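Long-range contacts in DUF2666 domain-containing protein (Pyrococcus furiosus, PDB 3V68), which probably binds double-stranded DNA, although its cellular role remains unknown: residues A101-T106 with D238-N243; I116-G121 with E221-A226. All coordinates share one frame; numbering follows the deposited sequence.

Interaction 1: A101-T106 with D238-N243; sequences AKAVLT and DVPSKN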
ATOM      1  N   ALA A 101      -7.561  -7.355  -4.227  1.00 12.83           N
ATOM      2  CA  ALA A 101      -6.888  -7.748  -5.470  1.00 12.81           C
ATOM      3  C   ALA A 101      -6.727  -6.560  -6.411  1.00 12.94           C
ATOM      4  O   ALA A 101      -5.670  -6.376  -7.021  1.00 12.71           O
ATOM      5  CB  ALA A 101      -7.651  -8.877  -6.159  1.00 12.51           C
ATOM      6  N   LYS A 102      -7.775  -5.746  -6.510  1.00 12.85           N
ATOM      7  CA  LYS A 102      -7.758  -4.544  -7.344  1.00 13.63           C
ATOM      8  C   LYS A 102      -6.675  -3.561  -6.891  1.00 13.48           C
ATOM      9  O   LYS A 102      -5.996  -2.967  -7.719  1.00 13.43           O
ATOM     10  CB  LYS A 102      -9.132  -3.875  -7.320  1.00 13.85           C
ATOM     11  CG  LYS A 102      -9.345  -2.785  -8.353  1.00 15.78           C
ATOM     12  CD  LYS A 102     -10.743  -2.217  -8.181  1.00 18.74           C
ATOM     13  CE  LYS A 102     -10.930  -0.929  -8.949  1.00 20.47           C
ATOM     14  NZ  LYS A 102     -12.301  -0.379  -8.747  1.00 20.96           N
ATOM     15  N   ALA A 103      -6.509  -3.403  -5.580  1.00 13.14           N
ATOM     16  CA  ALA A 103      -5.471  -2.521  -5.036  1.00 12.95           C
ATOM     17  C   ALA A 103      -4.066  -3.027  -5.354  1.00 13.20           C
ATOM     18  O   ALA A 103      -3.166  -2.233  -5.625  1.00 13.49           O
ATOM     19  CB  ALA A 103      -5.640  -2.339  -3.531  1.00 13.14           C
ATOM     20  N   VAL A 104      -3.890  -4.349  -5.318  1.00 13.56           N
ATOM     21  CA  VAL A 104      -2.606  -4.967  -5.656  1.00 13.37           C
ATOM     22  C   VAL A 104      -2.292  -4.722  -7.129  1.00 13.67           C
ATOM     23  O   VAL A 104      -1.190  -4.285  -7.476  1.00 13.90           O
ATOM     24  CB  VAL A 104      -2.603  -6.486  -5.331  1.00 13.35           C
ATOM     25  CG1 VAL A 104      -1.430  -7.193  -5.998  1.00 12.91           C
ATOM     26  CG2 VAL A 104      -2.558  -6.697  -3.829  1.00 13.90           C
ATOM     27  N   LEU A 105      -3.277  -4.985  -7.984  1.00 13.59           N
ATOM     28  CA  LEU A 105      -3.119  -4.783  -9.420  1.00 13.80           C
ATOM     29  C   LEU A 105      -2.848  -3.312  -9.753  1.00 13.44           C
ATOM     30  O   LEU A 105      -1.951  -2.999 -10.530  1.00 13.70           O
ATOM     31  CB  LEU A 105      -4.353  -5.288 -10.176  1.00 13.95           C
ATOM     32  CG  LEU A 105      -4.316  -5.180 -11.703  1.00 14.70           C
ATOM     33  CD1 LEU A 105      -3.185  -6.028 -12.272  1.00 15.32           C
ATOM     34  CD2 LEU A 105      -5.651  -5.576 -12.316  1.00 14.98           C
ATOM     35  N   THR A 106      -3.618  -2.417  -9.143  1.00 13.31           N
ATOM     36  CA  THR A 106      -3.462  -0.983  -9.370  1.00 12.94           C
ATOM     37  C   THR A 106      -2.047  -0.491  -9.039  1.00 13.00           C
ATOM     38  O   THR A 106      -1.438   0.236  -9.830  1.00 12.89           O
ATOM     39  CB  THR A 106      -4.536  -0.186  -8.595  1.00 12.67           C
ATOM     40  OG1 THR A 106      -5.832  -0.597  -9.043  1.00 13.17           O
ATOM     41  CG2 THR A 106      -4.383   1.317  -8.818  1.00 12.43           C
ATOM     42  N   ASP A 238      -2.965   1.385  -1.869  1.00 13.08           N
ATOM     43  CA  ASP A 238      -2.674   0.821  -0.551  1.00 13.52           C
ATOM     44  C   ASP A 238      -3.769  -0.194  -0.224  1.00 13.98           C
ATOM     45  O   ASP A 238      -4.953   0.149  -0.227  1.00 14.46           O
ATOM     46  CB  ASP A 238      -2.593   1.932   0.516  1.00 13.62           C
ATOM     47  CG  ASP A 238      -1.539   2.993   0.193  1.00 13.85           C
ATOM     48  OD1 ASP A 238      -0.401   2.615  -0.170  1.00 14.58           O
ATOM     49  OD2 ASP A 238      -1.842   4.210   0.307  1.00 15.72           O
ATOM     50  N   VAL A 239      -3.376  -1.444   0.027  1.00 14.01           N
ATOM     51  CA  VAL A 239      -4.324  -2.524   0.356  1.00 13.87           C
ATOM     52  C   VAL A 239      -5.113  -2.187   1.630  1.00 14.02           C
ATOM     53  O   VAL A 239      -4.515  -1.893   2.663  1.00 14.24           O
ATOM     54  CB  VAL A 239      -3.603  -3.891   0.527  1.00 13.88           C
ATOM     55  CG1 VAL A 239      -4.552  -4.946   1.100  1.00 14.26           C
ATOM     56  CG2 VAL A 239      -3.009  -4.357  -0.803  1.00 14.17           C
ATOM     57  N   PRO A 240      -6.461  -2.204   1.554  1.00 14.10           N
ATOM     58  CA  PRO A 240      -7.255  -1.911   2.747  1.00 14.05           C
ATOM     59  C   PRO A 240      -7.243  -3.077   3.740  1.00 14.21           C
ATOM     60  O   PRO A 240      -7.853  -4.127   3.488  1.00 14.20           O
ATOM     61  CB  PRO A 240      -8.657  -1.653   2.180  1.00 13.97           C
ATOM     62  CG  PRO A 240      -8.705  -2.441   0.922  1.00 14.51           C
ATOM     63  CD  PRO A 240      -7.308  -2.425   0.364  1.00 13.81           C
ATOM     64  N   SER A 241      -6.540  -2.895   4.858  1.00 13.88           N
ATOM     65  CA  SER A 241      -6.386  -3.965   5.842  1.00 14.31           C
ATOM     66  C   SER A 241      -7.737  -4.391   6.412  1.00 14.42           C
ATOM     67  O   SER A 241      -7.930  -5.562   6.728  1.00 14.43           O
ATOM     68  CB  SER A 241      -5.448  -3.548   6.980  1.00 14.39           C
ATOM     69  OG  SER A 241      -6.062  -2.580   7.811  1.00 15.09           O
ATOM     70  N   LYS A 242      -8.661  -3.439   6.527  1.00 15.01           N
ATOM     71  CA  LYS A 242      -9.983  -3.725   7.089  1.00 15.64           C
ATOM     72  C   LYS A 242     -10.732  -4.797   6.291  1.00 15.32           C
ATOM     73  O   LYS A 242     -11.480  -5.582   6.867  1.00 15.42           O
ATOM     74  CB  LYS A 242     -10.822  -2.452   7.276  1.00 16.20           C
ATOM     75  CG  LYS A 242     -11.301  -1.740   6.013  1.00 19.10           C
ATOM     76  CD  LYS A 242     -12.182  -0.556   6.385  1.00 23.74           C
ATOM     77  CE  LYS A 242     -12.927   0.015   5.191  1.00 25.52           C
ATOM     78  NZ  LYS A 242     -13.910   1.055   5.615  1.00 28.06           N
ATOM     79  N   ASN A 243     -10.518  -4.839   4.976  1.00 15.07           N
ATOM     80  CA  ASN A 243     -11.142  -5.875   4.145  1.00 15.11           C
ATOM     81  C   ASN A 243     -10.687  -7.270   4.557  1.00 15.58           C
ATOM     82  O   ASN A 243     -11.488  -8.202   4.629  1.00 15.41           O
ATOM     83  CB  ASN A 243     -10.856  -5.647   2.659  1.00 14.89           C
ATOM     84  CG  ASN A 243     -11.558  -4.422   2.103  1.00 14.74           C
ATOM     85  OD1 ASN A 243     -11.701  -3.407   2.787  1.00 15.55           O
ATOM     86  ND2 ASN A 243     -11.980  -4.504   0.843  1.00 14.57           N
TER
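K102 O, next to the A103 that faces D238, V239 and P240 across the contact, is gripped by two donors from T106. T106 OG1 donates to K102 O over 2.7 Å, with the hydroxyl oxygen well above the carbonyl plane, while T106 N reaches K102 O at 2.8 Å from the opposite face of that plane. Both bonds stay within helix 91-110; no hydrogen bond crosses between 101-106 and 238-243. The contact is instead apolar and rests on A103, whose small side chain lets the incoming chain pass close by: its CB points at the loop and lies 4.1 Å from V239 CA. The ring of P240 flanks the same methyl, with CD 4.2 Å from A103 CB. Beside this spot V104 and V239 stand side by side and point the same way, their methyls meeting at 3.9 Å between V104 CG2 and V239 CG2. In V104 the other methyl, CG1, is anti to the backbone N (chi1 165°), which leaves CG2 beside that N and on the side of V239. The CB of D238 is directed away from 101-106, and its carboxylate makes salt bridges with R107 and R227. N243 ND2 bonds to E99 and L96 of helix 91-110, and V239 also rests on A168 of helix 160-181. The arrangement is that of a loop threaded between two helices as it enters the C-terminal helix 241-248, packing one DUF2666 region against the other in the buried helical part of the protein.

Interaction 2: I116-G121 with E221-A226; sequences IEFPGG and EVRYAA
R223 reaches from helix 219-231 into the bend of 116-121 and is held there on several sides. Its NE donates to E117 O over 2.7 Å in a nearly straight bond (169°), the oxygen lying at the edge of the guanidinium, in its plane. NH2 adds a weak bond to E117 O at 3.3 Å, and NH1 turns back to E219 O of its own helix, so the flat group has little freedom to rotate. P119 comes tip to tip with it, P119 CD sitting over the centre of one guanidinium face, 3.8 Å from R223 NE. Nearer the helix, a chi1 of -91°, off the usual staggered values, sets CG over a face of F118, where it makes a CH-pi contact 4.0 Å from the ring centroid. An arginine from a helix thus binds a loop carbonyl while its aliphatic part packs on an aromatic ring, fastening the linker between helix 91-110 and strand 136-143 to helix 219-231. An alanine at R223 would probably leave E117 O without this donor and open a gap over F118 and beside P119. F118 also turns its edge to the face of Y224 in an offset edge-to-face pair (planes 62° apart), with F118 CE1 3.7 Å from Y224 CE2. Y224 OH is bonded to V175 O of helix 160-181, which also touches the F118 ring, through V175 and I178. Packing is looser towards I116, whose CD1 comes only within 4.5 Å of A226 CB. E117 is partly exposed; its CB is directed away from helix 219-231, and its side chain rests on N38 of helix 26-43. On the solvent side the chain leaves through G120, which is exposed and does not touch 221-226.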
ATOM      1  N   ILE A 116       3.784   6.316  -6.895  1.00 13.22           N
ATOM      2  CA  ILE A 116       2.973   5.449  -6.046  1.00 13.18           C
ATOM      3  C   ILE A 116       3.785   5.010  -4.828  1.00 13.08           C
ATOM      4  O   ILE A 116       3.375   5.216  -3.681  1.00 12.73           O
ATOM      5  CB  ILE A 116       2.479   4.206  -6.839  1.00 13.10           C
ATOM      6  CG1 ILE A 116       1.606   4.615  -8.043  1.00 13.69           C
ATOM      7  CG2 ILE A 116       1.759   3.220  -5.921  1.00 13.61           C
ATOM      8  CD1 ILE A 116       0.443   5.565  -7.712  1.00 15.03           C
ATOM      9  N   GLU A 117       4.938   4.399  -5.086  1.00 12.93           N
ATOM     10  CA  GLU A 117       5.894   4.124  -4.028  1.00 12.94           C
ATOM     11  C   GLU A 117       6.447   5.445  -3.509  1.00 12.32           C
ATOM     12  O   GLU A 117       6.572   6.417  -4.254  1.00 12.57           O
ATOM     13  CB  GLU A 117       7.029   3.231  -4.535  1.00 13.41           C
ATOM     14  CG  GLU A 117       6.561   1.822  -4.893  1.00 16.07           C
ATOM     15  CD  GLU A 117       7.697   0.891  -5.274  1.00 19.67           C
ATOM     16  OE1 GLU A 117       8.490   1.233  -6.182  1.00 21.67           O
ATOM     17  OE2 GLU A 117       7.794  -0.197  -4.673  1.00 21.71           O
ATOM     18  N   PHE A 118       6.751   5.473  -2.222  1.00 11.89           N
ATOM     19  CA  PHE A 118       7.425   6.611  -1.616  1.00 11.66           C
ATOM     20  C   PHE A 118       8.914   6.589  -1.943  1.00 11.85           C
ATOM     21  O   PHE A 118       9.425   5.576  -2.411  1.00 11.64           O
ATOM     22  CB  PHE A 118       7.181   6.602  -0.107  1.00 11.79           C
ATOM     23  CG  PHE A 118       5.782   6.970   0.267  1.00 12.12           C
ATOM     24  CD1 PHE A 118       5.458   8.289   0.571  1.00 13.00           C
ATOM     25  CD2 PHE A 118       4.774   6.006   0.293  1.00 13.11           C
ATOM     26  CE1 PHE A 118       4.147   8.647   0.906  1.00 13.78           C
ATOM     27  CE2 PHE A 118       3.465   6.360   0.627  1.00 14.20           C
ATOM     28  CZ  PHE A 118       3.158   7.678   0.929  1.00 14.19           C
ATOM     29  N   PRO A 119       9.614   7.716  -1.721  1.00 12.22           N
ATOM     30  CA  PRO A 119      11.045   7.757  -2.006  1.00 12.42           C
ATOM     31  C   PRO A 119      11.817   6.698  -1.230  1.00 12.59           C
ATOM     32  O   PRO A 119      11.392   6.288  -0.149  1.00 13.04           O
ATOM     33  CB  PRO A 119      11.455   9.147  -1.511  1.00 12.61           C
ATOM     34  CG  PRO A 119      10.219   9.951  -1.617  1.00 12.56           C
ATOM     35  CD  PRO A 119       9.126   9.014  -1.223  1.00 12.55           C
ATOM     36  N   GLY A 120      12.921   6.233  -1.801  1.00 12.72           N
ATOM     37  CA  GLY A 120      13.904   5.461  -1.033  1.00 12.78           C
ATOM     38  C   GLY A 120      13.970   3.970  -1.279  1.00 12.58           C
ATOM     39  O   GLY A 120      14.844   3.294  -0.731  1.00 13.27           O
ATOM     40  N   GLY A 121      13.063   3.447  -2.097  1.00 12.44           N
ATOM     41  CA  GLY A 121      13.064   2.024  -2.418  1.00 12.03           C
ATOM     42  C   GLY A 121      12.718   1.136  -1.240  1.00 11.82           C
ATOM     43  O   GLY A 121      12.004   1.555  -0.322  1.00 11.79           O
ATOM     44  N   GLU A 221       4.696  15.193  -0.931  1.00 14.28           N
ATOM     45  CA  GLU A 221       3.396  15.748  -1.295  1.00 13.75           C
ATOM     46  C   GLU A 221       2.802  15.138  -2.568  1.00 13.25           C
ATOM     47  O   GLU A 221       1.587  14.943  -2.648  1.00 13.15           O
ATOM     48  CB  GLU A 221       3.485  17.268  -1.433  1.00 14.23           C
ATOM     49  CG  GLU A 221       3.745  17.997  -0.120  1.00 16.34           C
ATOM     50  CD  GLU A 221       4.161  19.447  -0.323  1.00 18.84           C
ATOM     51  OE1 GLU A 221       4.816  19.757  -1.336  1.00 20.87           O
ATOM     52  OE2 GLU A 221       3.842  20.284   0.540  1.00 21.42           O
ATOM     53  N   VAL A 222       3.653  14.832  -3.550  1.00 12.55           N
ATOM     54  CA  VAL A 222       3.181  14.246  -4.812  1.00 11.85           C
ATOM     55  C   VAL A 222       2.617  12.830  -4.666  1.00 11.32           C
ATOM     56  O   VAL A 222       1.725  12.455  -5.417  1.00 10.91           O
ATOM     57  CB  VAL A 222       4.231  14.307  -5.957  1.00 12.19           C
ATOM     58  CG1 VAL A 222       4.611  15.757  -6.256  1.00 12.35           C
ATOM     59  CG2 VAL A 222       5.456  13.445  -5.640  1.00 12.81           C
ATOM     60  N   ARG A 223       3.128  12.059  -3.702  1.00 10.93           N
ATOM     61  CA  ARG A 223       2.576  10.725  -3.414  1.00 10.48           C
ATOM     62  C   ARG A 223       1.131  10.810  -2.938  1.00  9.96           C
ATOM     63  O   ARG A 223       0.319   9.936  -3.248  1.00 10.62           O
ATOM     64  CB  ARG A 223       3.408   9.970  -2.368  1.00 10.57           C
ATOM     65  CG  ARG A 223       4.522   9.102  -2.934  1.00 11.59           C
ATOM     66  CD  ARG A 223       5.681   9.954  -3.422  1.00 12.43           C
ATOM     67  NE  ARG A 223       6.649   9.157  -4.161  1.00 11.64           N
ATOM     68  CZ  ARG A 223       7.719   9.648  -4.775  1.00 13.48           C
ATOM     69  NH1 ARG A 223       7.984  10.951  -4.747  1.00 14.78           N
ATOM     70  NH2 ARG A 223       8.530   8.823  -5.426  1.00 16.15           N
ATOM     71  N   TYR A 224       0.819  11.862  -2.186  1.00 10.06           N
ATOM     72  CA  TYR A 224      -0.539  12.055  -1.689  1.00  9.72           C
ATOM     73  C   TYR A 224      -1.446  12.640  -2.763  1.00  9.65           C
ATOM     74  O   TYR A 224      -2.620  12.286  -2.844  1.00  9.48           O
ATOM     75  CB  TYR A 224      -0.527  12.886  -0.400  1.00  9.76           C
ATOM     76  CG  TYR A 224       0.127  12.117   0.719  1.00  9.73           C
ATOM     77  CD1 TYR A 224      -0.593  11.169   1.439  1.00 10.33           C
ATOM     78  CD2 TYR A 224       1.480  12.289   1.012  1.00 10.66           C
ATOM     79  CE1 TYR A 224       0.012  10.427   2.453  1.00 11.10           C
ATOM     80  CE2 TYR A 224       2.094  11.555   2.019  1.00 11.25           C
ATOM     81  CZ  TYR A 224       1.353  10.635   2.731  1.00 12.22           C
ATOM     82  OH  TYR A 224       1.968   9.916   3.718  1.00 13.60           O
ATOM     83  N   ALA A 225      -0.887  13.500  -3.611  1.00  9.66           N
ATOM     84  CA  ALA A 225      -1.623  14.011  -4.754  1.00  9.67           C
ATOM     85  C   ALA A 225      -1.988  12.880  -5.709  1.00  9.49           C
ATOM     86  O   ALA A 225      -3.110  12.828  -6.201  1.00  9.87           O
ATOM     87  CB  ALA A 225      -0.833  15.099  -5.465  1.00  9.83           C
ATOM     88  N   ALA A 226      -1.049  11.959  -5.952  1.00  9.52           N
ATOM     89  CA  ALA A 226      -1.356  10.801  -6.789  1.00  9.50           C
ATOM     90  C   ALA A 226      -2.472   9.950  -6.186  1.00  9.21           C
ATOM     91  O   ALA A 226      -3.395   9.542  -6.891  1.00  8.95           O
ATOM     92  CB  ALA A 226      -0.111   9.963  -7.039  1.00 10.10           C
TER

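From the N terminus the chain passes through the strand pair 5-12 and 15-20 and several helices before helix 91-110 supplies the first half of interaction 1. The linker that follows gives 116-121, the first half of interaction 2. Strands 136-143 and 146-153 and helix 160-181 come next, and helix 219-231 then closes the loop of interaction 2. The chain closes interaction 1 shortly afterwards, at the entry to helix 241-248, so interaction 2 is nested within it. Their centres lie about 17 Å apart and they do not touch, but R227 connects them, pairing with D238 and donating to I116 O. Both join the two DUF2666 regions beside helix 160-181.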